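Local coordinates for protein cystathionine gamma-synthase (Xanthomonas oryzae pv. oryzae KACC 10331, PDB 6LD7) that probably forms cystathionine in the methionine biosynthesis pathway, as a pyridoxal 5'-phosphate-dependent enzyme of the trans-sulfuration family, at residues A133-P138 / R163-R168; D143-S148 / I171-K176; G69-E74 / L251-L256. The protein carries 1 engineered substitution. All coordinates share one frame; numbering follows the deposited sequence.

Contact 1: A133-P138 / R163-R168; sequences ADLTVP and RITDLR. Engineered in segment 133-138: Val137 (natural residue Asp).
Thr136 and Ile164 meet through a methyl group and a backbone carbonyl. From CB the Thr136 side chain forks into two unlike branches. The methyl branch is anti to the carbonyl carbon and brings CG2 to 3.4 Å from Ile164 O, with Thr165 OG1 farther off at 4.4 Å. The hydroxyl branch turns back along its own segment (chi1 65°), where OG1 donates to Asp134 OD1 over a short 2.5 Å. That same oxygen accepts a second bond, from Thr136 N at 2.9 Å, which makes an Asx turn. The hydroxyl comes from the syn side of the carboxylate and the amide from the anti side, both displaced toward one face of its plane. The OG1 bond holds the rotation about CA-CB, which leaves CG2 directed across the interface, while the amide bond closes the turn. Asp134 to Val137, the last an engineered residue (natural Asp), form a type I turn in the beta-alpha-beta crossover between parallel strands 129-133 and 151-155 of the fold type I architecture of PLP-dependent enzymes, facing the residues that lead into helix 167-176. Beside the threonine, Leu135 CB rests on Thr165 CG2 at 3.8 Å, and both side chains pack on Ile154 of strand 151-155. No direct hydrogen bond joins the segments; a water bridges their backbones, donating to Leu135 O at 2.7 Å and accepting from Asp166 N at 2.9 Å. Asp166 is the N-cap of helix 167-176, with OD1 accepting a hydrogen bond from Phe169 N, while Ile164 packs against helix 297-303.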
loop_
_atom_site.group_PDB
_atom_site.type_symbol
_atom_site.label_atom_id
_atom_site.label_comp_id
_atom_site.label_asym_id
_atom_site.label_seq_id
_atom_site.Cartn_x
_atom_site.Cartn_y
_atom_site.Cartn_z
ATOM N N ALA C 133 -6.252 5.632 42.114
ATOM C CA ALA C 133 -7.352 6.482 42.613
ATOM C C ALA C 133 -8.596 6.144 41.825
ATOM O O ALA C 133 -8.509 5.772 40.636
ATOM C CB ALA C 133 -7.041 7.939 42.485
ATOM N N ASP C 134 -9.725 6.245 42.485
ATOM C CA ASP C 134 -11.046 6.241 41.815
ATOM C C ASP C 134 -11.380 7.707 41.581
ATOM O O ASP C 134 -11.784 8.408 42.542
ATOM C CB ASP C 134 -12.081 5.460 42.627
ATOM C CG ASP C 134 -13.419 5.378 41.903
ATOM O OD1 ASP C 134 -13.674 6.249 40.946
ATOM O OD2 ASP C 134 -14.192 4.479 42.300
ATOM N N LEU C 135 -11.178 8.190 40.361
ATOM C CA LEU C 135 -11.393 9.601 40.026
ATOM C C LEU C 135 -12.881 9.996 40.084
ATOM O O LEU C 135 -13.177 11.204 39.904
ATOM C CB LEU C 135 -10.752 9.872 38.654
ATOM C CG LEU C 135 -9.248 9.625 38.536
ATOM C CD1 LEU C 135 -8.770 10.166 37.210
ATOM C CD2 LEU C 135 -8.458 10.283 39.645
ATOM N N THR C 136 -13.829 9.064 40.207
ATOM C CA THR C 136 -15.263 9.406 40.429
ATOM C C THR C 136 -15.543 9.564 41.937
ATOM O O THR C 136 -16.617 9.851 42.271
ATOM C CB THR C 136 -16.188 8.313 39.897
ATOM O OG1 THR C 136 -16.015 7.082 40.640
ATOM C CG2 THR C 136 -15.937 8.028 38.438
ATOM N N VAL C 137 -14.581 9.324 42.827
ATOM C CA VAL C 137 -14.740 9.492 44.297
ATOM C C VAL C 137 -13.941 10.696 44.757
ATOM O O VAL C 137 -12.717 10.687 44.807
ATOM C CB VAL C 137 -14.328 8.232 45.075
ATOM C CG1 VAL C 137 -14.498 8.444 46.579
ATOM C CG2 VAL C 137 -15.073 7.028 44.579
ATOM N N PRO C 138 -14.596 11.779 45.218
ATOM C CA PRO C 138 -13.839 12.989 45.551
ATOM C C PRO C 138 -12.707 12.737 46.543
ATOM O O PRO C 138 -11.681 13.333 46.386
ATOM C CB PRO C 138 -14.921 13.984 46.043
ATOM C CG PRO C 138 -16.172 13.516 45.211
ATOM C CD PRO C 138 -16.054 12.000 45.142
ATOM N N ARG C 163 -17.822 3.879 33.316
ATOM C CA ARG C 163 -17.784 4.926 34.382
ATOM C C ARG C 163 -17.344 6.223 33.754
ATOM O O ARG C 163 -16.424 6.242 32.886
ATOM C CB ARG C 163 -16.847 4.571 35.558
ATOM C CG ARG C 163 -17.047 3.176 36.159
ATOM C CD ARG C 163 -18.220 3.161 37.117
ATOM N NE ARG C 163 -19.423 2.707 36.509
ATOM C CZ ARG C 163 -20.279 1.712 36.909
ATOM N NH1 ARG C 163 -20.123 0.945 37.989
ATOM N NH2 ARG C 163 -21.348 1.541 36.148
ATOM N N ILE C 164 -18.001 7.293 34.156
ATOM C CA ILE C 164 -17.718 8.638 33.636
ATOM C C ILE C 164 -16.917 9.405 34.664
ATOM O O ILE C 164 -17.365 9.554 35.791
ATOM C CB ILE C 164 -19.050 9.283 33.302
ATOM C CG1 ILE C 164 -19.955 8.368 32.453
ATOM C CG2 ILE C 164 -18.863 10.615 32.635
ATOM C CD1 ILE C 164 -19.425 8.094 31.090
ATOM N N THR C 165 -15.777 9.937 34.295
ATOM C CA THR C 165 -15.027 10.844 35.149
ATOM C C THR C 165 -15.378 12.253 34.736
ATOM O O THR C 165 -15.392 12.578 33.504
ATOM C CB THR C 165 -13.526 10.646 34.955
ATOM O OG1 THR C 165 -13.243 9.270 35.204
ATOM C CG2 THR C 165 -12.715 11.557 35.825
ATOM N N ASP C 166 -15.517 13.102 35.741
ATOM C CA ASP C 166 -15.917 14.511 35.541
ATOM C C ASP C 166 -14.683 15.305 35.196
ATOM O O ASP C 166 -13.819 15.576 36.063
ATOM C CB ASP C 166 -16.697 14.964 36.771
ATOM C CG ASP C 166 -17.112 16.422 36.749
ATOM O OD1 ASP C 166 -16.565 17.249 35.903
ATOM O OD2 ASP C 166 -18.001 16.700 37.564
ATOM N N LEU C 167 -14.535 15.622 33.927
ATOM C CA LEU C 167 -13.300 16.279 33.437
ATOM C C LEU C 167 -13.071 17.586 34.182
ATOM O O LEU C 167 -11.908 17.863 34.606
ATOM C CB LEU C 167 -13.396 16.507 31.920
ATOM C CG LEU C 167 -13.356 15.222 31.080
ATOM C CD1 LEU C 167 -13.555 15.526 29.617
ATOM C CD2 LEU C 167 -12.025 14.508 31.280
ATOM N N ARG C 168 -14.052 18.467 34.183
ATOM C CA ARG C 168 -13.850 19.832 34.758
ATOM C C ARG C 168 -13.441 19.672 36.242
ATOM O O ARG C 168 -12.525 20.341 36.692
ATOM C CB ARG C 168 -15.127 20.721 34.670
ATOM C CG ARG C 168 -14.761 22.191 34.839
ATOM C CD ARG C 168 -15.890 23.176 34.694
ATOM N NE ARG C 168 -16.290 23.455 33.331
ATOM C CZ ARG C 168 -17.289 22.869 32.643
ATOM N NH1 ARG C 168 -18.047 21.903 33.145
ATOM N NH2 ARG C 168 -17.468 23.215 31.383
HETATM O O HOH W 1 -15.187 12.452 38.580
#

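Contact 2: D143-S148 / I171-K176; sequences DALAQS and IEAAKK
The closest contacts are made by one methyl group of Leu145, CD1, against Ala173 and Ala174. This CD1 lies 3.6 Å from Ala173 CB and equally near the carbonyl of the same residue, and it approaches Ala174 N at 3.7 Å, so it covers the peptide link between the two alanines as well as a methyl. The other branch, CD2, is turned to Ala174 CB at a looser 4.5 Å. With CG beside the backbone N (chi1 -62°) and CD1 anti to CA, the leucine is extended straight across the gap, and the small alanine side chains let the backbones come close, 6.7 Å between Leu145 CA and Ala174 CA. No hydrogen bond joins the segments; the contact is apolar packing. Behind the leucine, Leu145 to Ser148 form a type I turn, Ser148 N bonding to Leu145 O at 3.1 Å. Leu145 also packs on Val177 and on Val152. Helices 138-145 and 167-176 thus lie side by side on one face of the large sheet, Leu145 and Ile171 both resting on strand 151-155, Ala144 on strand 129-133 and Ala174 on strand 180-184.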
loop_
_atom_site.group_PDB
_atom_site.type_symbol
_atom_site.label_atom_id
_atom_site.label_comp_id
_atom_site.label_asym_id
_atom_site.label_seq_id
_atom_site.Cartn_x
_atom_site.Cartn_y
_atom_site.Cartn_z
ATOM N N ASP C 143 -7.021 12.664 48.178
ATOM C CA ASP C 143 -5.879 11.951 48.817
ATOM C C ASP C 143 -4.699 11.770 47.833
ATOM O O ASP C 143 -3.569 11.917 48.243
ATOM C CB ASP C 143 -6.330 10.597 49.392
ATOM C CG ASP C 143 -7.250 10.722 50.651
ATOM O OD1 ASP C 143 -7.460 11.855 51.220
ATOM O OD2 ASP C 143 -7.857 9.723 50.976
ATOM N N ALA C 144 -4.955 11.488 46.562
ATOM C CA ALA C 144 -3.902 11.392 45.527
ATOM C C ALA C 144 -3.290 12.749 45.360
ATOM O O ALA C 144 -2.078 12.846 45.430
ATOM C CB ALA C 144 -4.524 10.914 44.252
ATOM N N LEU C 145 -4.103 13.782 45.196
ATOM C CA LEU C 145 -3.540 15.121 44.881
ATOM C C LEU C 145 -2.792 15.733 46.071
ATOM O O LEU C 145 -2.045 16.657 45.826
ATOM C CB LEU C 145 -4.627 16.086 44.412
ATOM C CG LEU C 145 -5.370 15.692 43.133
ATOM C CD1 LEU C 145 -6.358 16.778 42.764
ATOM C CD2 LEU C 145 -4.425 15.459 41.960
ATOM N N ALA C 146 -3.074 15.330 47.315
ATOM C CA ALA C 146 -2.384 15.861 48.525
ATOM C C ALA C 146 -0.912 15.381 48.519
ATOM O O ALA C 146 -0.143 15.953 49.241
ATOM C CB ALA C 146 -3.045 15.442 49.818
ATOM N N GLN C 147 -0.559 14.387 47.714
ATOM C CA GLN C 147 0.812 13.886 47.508
ATOM C C GLN C 147 1.528 14.721 46.419
ATOM O O GLN C 147 2.651 14.450 46.176
ATOM C CB GLN C 147 0.722 12.365 47.275
ATOM C CG GLN C 147 0.208 11.635 48.523
ATOM C CD GLN C 147 -0.131 10.170 48.294
ATOM O OE1 GLN C 147 -1.304 9.760 48.255
ATOM N NE2 GLN C 147 0.874 9.323 48.137
ATOM N N SER C 148 0.963 15.788 45.864
ATOM C CA SER C 148 1.613 16.643 44.843
ATOM C C SER C 148 2.059 15.817 43.644
ATOM O O SER C 148 3.206 15.807 43.315
ATOM C CB SER C 148 2.787 17.357 45.408
ATOM O OG SER C 148 2.329 18.327 46.304
ATOM N N ILE C 171 -9.766 18.093 36.458
ATOM C CA ILE C 171 -8.702 18.915 35.853
ATOM C C ILE C 171 -8.492 20.171 36.711
ATOM O O ILE C 171 -7.341 20.493 36.987
ATOM C CB ILE C 171 -9.040 19.212 34.396
ATOM C CG1 ILE C 171 -8.970 17.937 33.549
ATOM C CG2 ILE C 171 -8.224 20.335 33.850
ATOM C CD1 ILE C 171 -9.570 18.098 32.141
ATOM N N GLU C 172 -9.542 20.856 37.144
ATOM C CA GLU C 172 -9.360 22.049 38.025
ATOM C C GLU C 172 -8.728 21.635 39.347
ATOM O O GLU C 172 -7.855 22.348 39.791
ATOM C CB GLU C 172 -10.690 22.721 38.400
ATOM C CG GLU C 172 -11.363 23.374 37.194
ATOM C CD GLU C 172 -10.578 24.458 36.467
ATOM O OE1 GLU C 172 -9.566 25.010 37.038
ATOM O OE2 GLU C 172 -10.975 24.761 35.333
ATOM N N ALA C 173 -9.095 20.509 39.964
ATOM C CA ALA C 173 -8.413 20.112 41.243
ATOM C C ALA C 173 -6.926 19.810 40.990
ATOM O O ALA C 173 -6.048 20.213 41.781
ATOM C CB ALA C 173 -9.119 18.943 41.888
ATOM N N ALA C 174 -6.595 19.113 39.889
ATOM C CA ALA C 174 -5.196 18.818 39.537
ATOM C C ALA C 174 -4.423 20.130 39.374
ATOM O O ALA C 174 -3.317 20.232 39.878
ATOM C CB ALA C 174 -5.094 17.955 38.275
ATOM N N LYS C 175 -4.942 21.067 38.608
ATOM C CA LYS C 175 -4.238 22.339 38.366
ATOM C C LYS C 175 -3.941 23.068 39.690
ATOM O O LYS C 175 -2.947 23.700 39.773
ATOM C CB LYS C 175 -5.132 23.260 37.541
ATOM C CG LYS C 175 -5.253 22.770 36.137
ATOM C CD LYS C 175 -5.829 23.723 35.173
ATOM C CE LYS C 175 -5.270 23.335 33.817
ATOM N NZ LYS C 175 -6.080 23.954 32.780
ATOM N N LYS C 176 -4.829 23.024 40.666
ATOM C CA LYS C 176 -4.610 23.706 41.958
ATOM C C LYS C 176 -3.380 23.150 42.653
ATOM O O LYS C 176 -2.823 23.878 43.385
ATOM C CB LYS C 176 -5.803 23.517 42.896
ATOM C CG LYS C 176 -5.963 24.550 44.004
ATOM C CD LYS C 176 -7.430 24.761 44.339
ATOM C CE LYS C 176 -8.268 24.792 43.067
ATOM N NZ LYS C 176 -9.437 25.696 43.186
#

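Contact 3: G69-E74 / L251-L256; sequences GEALAE and LTLRGL
Ala71 CB fits against the ends of two leucines, Leu253 and Leu256, where helix 63-76 packs on helix 246-256 in this aspartate aminotransferase-like fold. The two helical segments run in broadly the same direction, crossing at 36° with their axes 11.1 Å apart, so the space between them is bridged by leucine branches. The Leu256 side chain sets out toward helix 63-76, and its CD1 comes to 3.9 Å from Ala71 CB. Leu253 starts off to one side, but its CG is anti to the backbone N (chi1 -166°), which swings CD1 round to 4.1 Å from the same Ala71 methyl. The two delta carbons, on residues three apart in sequence, are themselves 4.0 Å apart, Leu253 CD1 to Leu256 CD1, so the three methyls form a nearly even triangle. Leu72 flanks this group: CD2, the branch not anti to CA, comes to 4.3 Å from Leu256 CD1, at nearly a right angle to the contact of that methyl with Ala71. All the touching residues are buried, and the apolar packing goes on along helix 63-76, with Leu253 on Leu67 and Leu68, Leu256 on Leu75, and also on Ala20 of helix 16-21. Another side of helix 246-256 serves the assembly, since Leu251 packs on Leu251 of the second subunit and Arg254 forms a salt bridge with Asp216 of that subunit. Near the end of this helix, Gly255 O accepts hydrogen bonds from Thr258 OG1 and Arg262 NH2.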
loop_
_atom_site.group_PDB
_atom_site.type_symbol
_atom_site.label_atom_id
_atom_site.label_comp_id
_atom_site.label_asym_id
_atom_site.label_seq_id
_atom_site.Cartn_x
_atom_site.Cartn_y
_atom_site.Cartn_z
ATOM N N GLY C 69 -1.328 14.326 12.150
ATOM C CA GLY C 69 -1.053 15.139 13.341
ATOM C C GLY C 69 -1.835 16.420 13.406
ATOM O O GLY C 69 -2.502 16.681 14.444
ATOM N N GLU C 70 -1.765 17.191 12.340
ATOM C CA GLU C 70 -2.459 18.470 12.255
ATOM C C GLU C 70 -3.963 18.247 12.250
ATOM O O GLU C 70 -4.661 18.999 12.945
ATOM C CB GLU C 70 -2.169 19.198 10.963
ATOM C CG GLU C 70 -0.922 20.005 10.991
ATOM C CD GLU C 70 -0.540 20.382 9.533
ATOM O OE1 GLU C 70 -1.495 20.469 8.622
ATOM O OE2 GLU C 70 0.689 20.474 9.262
ATOM N N ALA C 71 -4.497 17.268 11.515
ATOM C CA ALA C 71 -5.967 17.043 11.538
ATOM C C ALA C 71 -6.400 16.664 12.978
ATOM O O ALA C 71 -7.397 17.229 13.448
ATOM C CB ALA C 71 -6.408 15.974 10.605
ATOM N N LEU C 72 -5.640 15.829 13.698
ATOM C CA LEU C 72 -6.087 15.496 15.056
ATOM C C LEU C 72 -5.901 16.695 15.998
ATOM O O LEU C 72 -6.757 16.861 16.868
ATOM C CB LEU C 72 -5.368 14.265 15.559
ATOM C CG LEU C 72 -5.758 13.002 14.835
ATOM C CD1 LEU C 72 -5.026 11.875 15.425
ATOM C CD2 LEU C 72 -7.225 12.700 14.917
ATOM N N ALA C 73 -4.833 17.480 15.852
ATOM C CA ALA C 73 -4.631 18.678 16.678
ATOM C C ALA C 73 -5.844 19.618 16.488
ATOM O O ALA C 73 -6.345 20.130 17.481
ATOM C CB ALA C 73 -3.377 19.400 16.311
ATOM N N GLU C 74 -6.256 19.842 15.257
ATOM C CA GLU C 74 -7.411 20.703 14.905
ATOM C C GLU C 74 -8.715 20.145 15.504
ATOM O O GLU C 74 -9.458 20.905 16.069
ATOM C CB GLU C 74 -7.564 20.926 13.414
ATOM C CG GLU C 74 -8.756 21.872 13.129
ATOM C CD GLU C 74 -8.969 22.243 11.660
ATOM O OE1 GLU C 74 -8.165 21.776 10.806
ATOM O OE2 GLU C 74 -9.955 22.973 11.343
ATOM N N LEU C 251 -3.627 5.598 5.672
ATOM C CA LEU C 251 -4.874 4.828 5.843
ATOM C C LEU C 251 -5.709 5.446 6.988
ATOM O O LEU C 251 -6.949 5.432 6.896
ATOM C CB LEU C 251 -4.544 3.389 6.193
ATOM C CG LEU C 251 -4.245 2.455 5.018
ATOM C CD1 LEU C 251 -4.192 1.048 5.537
ATOM C CD2 LEU C 251 -5.322 2.607 3.913
ATOM N N THR C 252 -5.073 5.906 8.046
ATOM C CA THR C 252 -5.802 6.517 9.189
ATOM C C THR C 252 -6.416 7.854 8.859
ATOM O O THR C 252 -7.551 7.993 9.184
ATOM C CB THR C 252 -5.195 6.427 10.597
ATOM O OG1 THR C 252 -5.373 7.447 11.613
ATOM C CG2 THR C 252 -4.019 5.564 10.699
ATOM N N LEU C 253 -5.773 8.706 8.105
ATOM C CA LEU C 253 -6.434 9.908 7.632
ATOM C C LEU C 253 -7.614 9.510 6.718
ATOM O O LEU C 253 -8.741 10.120 6.818
ATOM C CB LEU C 253 -5.392 10.746 6.921
ATOM C CG LEU C 253 -5.830 12.156 6.660
ATOM C CD1 LEU C 253 -6.065 12.910 7.946
ATOM C CD2 LEU C 253 -4.797 12.856 5.811
ATOM N N ARG C 254 -7.441 8.529 5.863
ATOM C CA ARG C 254 -8.575 8.055 5.045
ATOM C C ARG C 254 -9.756 7.654 5.944
ATOM O O ARG C 254 -10.910 8.049 5.695
ATOM C CB ARG C 254 -8.133 6.892 4.189
ATOM C CG ARG C 254 -9.093 6.580 3.046
ATOM C CD ARG C 254 -8.629 5.332 2.329
ATOM N NE ARG C 254 -9.089 5.152 0.980
ATOM C CZ ARG C 254 -10.031 4.314 0.611
ATOM N NH1 ARG C 254 -10.621 3.513 1.480
ATOM N NH2 ARG C 254 -10.228 4.119 -0.658
ATOM N N GLY C 255 -9.505 6.845 6.963
ATOM C CA GLY C 255 -10.593 6.501 7.867
ATOM C C GLY C 255 -11.182 7.718 8.573
ATOM O O GLY C 255 -12.392 7.753 8.691
ATOM N N LEU C 256 -10.381 8.695 9.002
ATOM C CA LEU C 256 -10.860 9.868 9.762
ATOM C C LEU C 256 -11.942 10.565 8.971
ATOM O O LEU C 256 -12.764 11.294 9.587
ATOM C CB LEU C 256 -9.754 10.896 9.883
ATOM C CG LEU C 256 -9.584 11.702 11.119
ATOM C CD1 LEU C 256 -8.763 12.934 10.886
ATOM C CD2 LEU C 256 -10.759 11.902 11.987
#

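Overall arrangement
Contacts 1 and 2 are neighbours, with centres 12 Å apart, and they touch where Ala133 CB meets Ala144 CB. Their segments alternate along the chain, 133-138, 143-148, 163-168 and 171-176, so both join consecutive crossover helices, 138-145 and 167-176, on one side of the seven-stranded sheet, one at the loops leading into these helices and the other at their later turns. Contact 3 lies elsewhere, 29 Å and 33 Å from them between centres, and its segments enclose both in sequence. It ties early helix 63-76 to helix 246-256 at the subunit interface, whereas the residues of contacts 1 and 2 touch no other chain of the assembly.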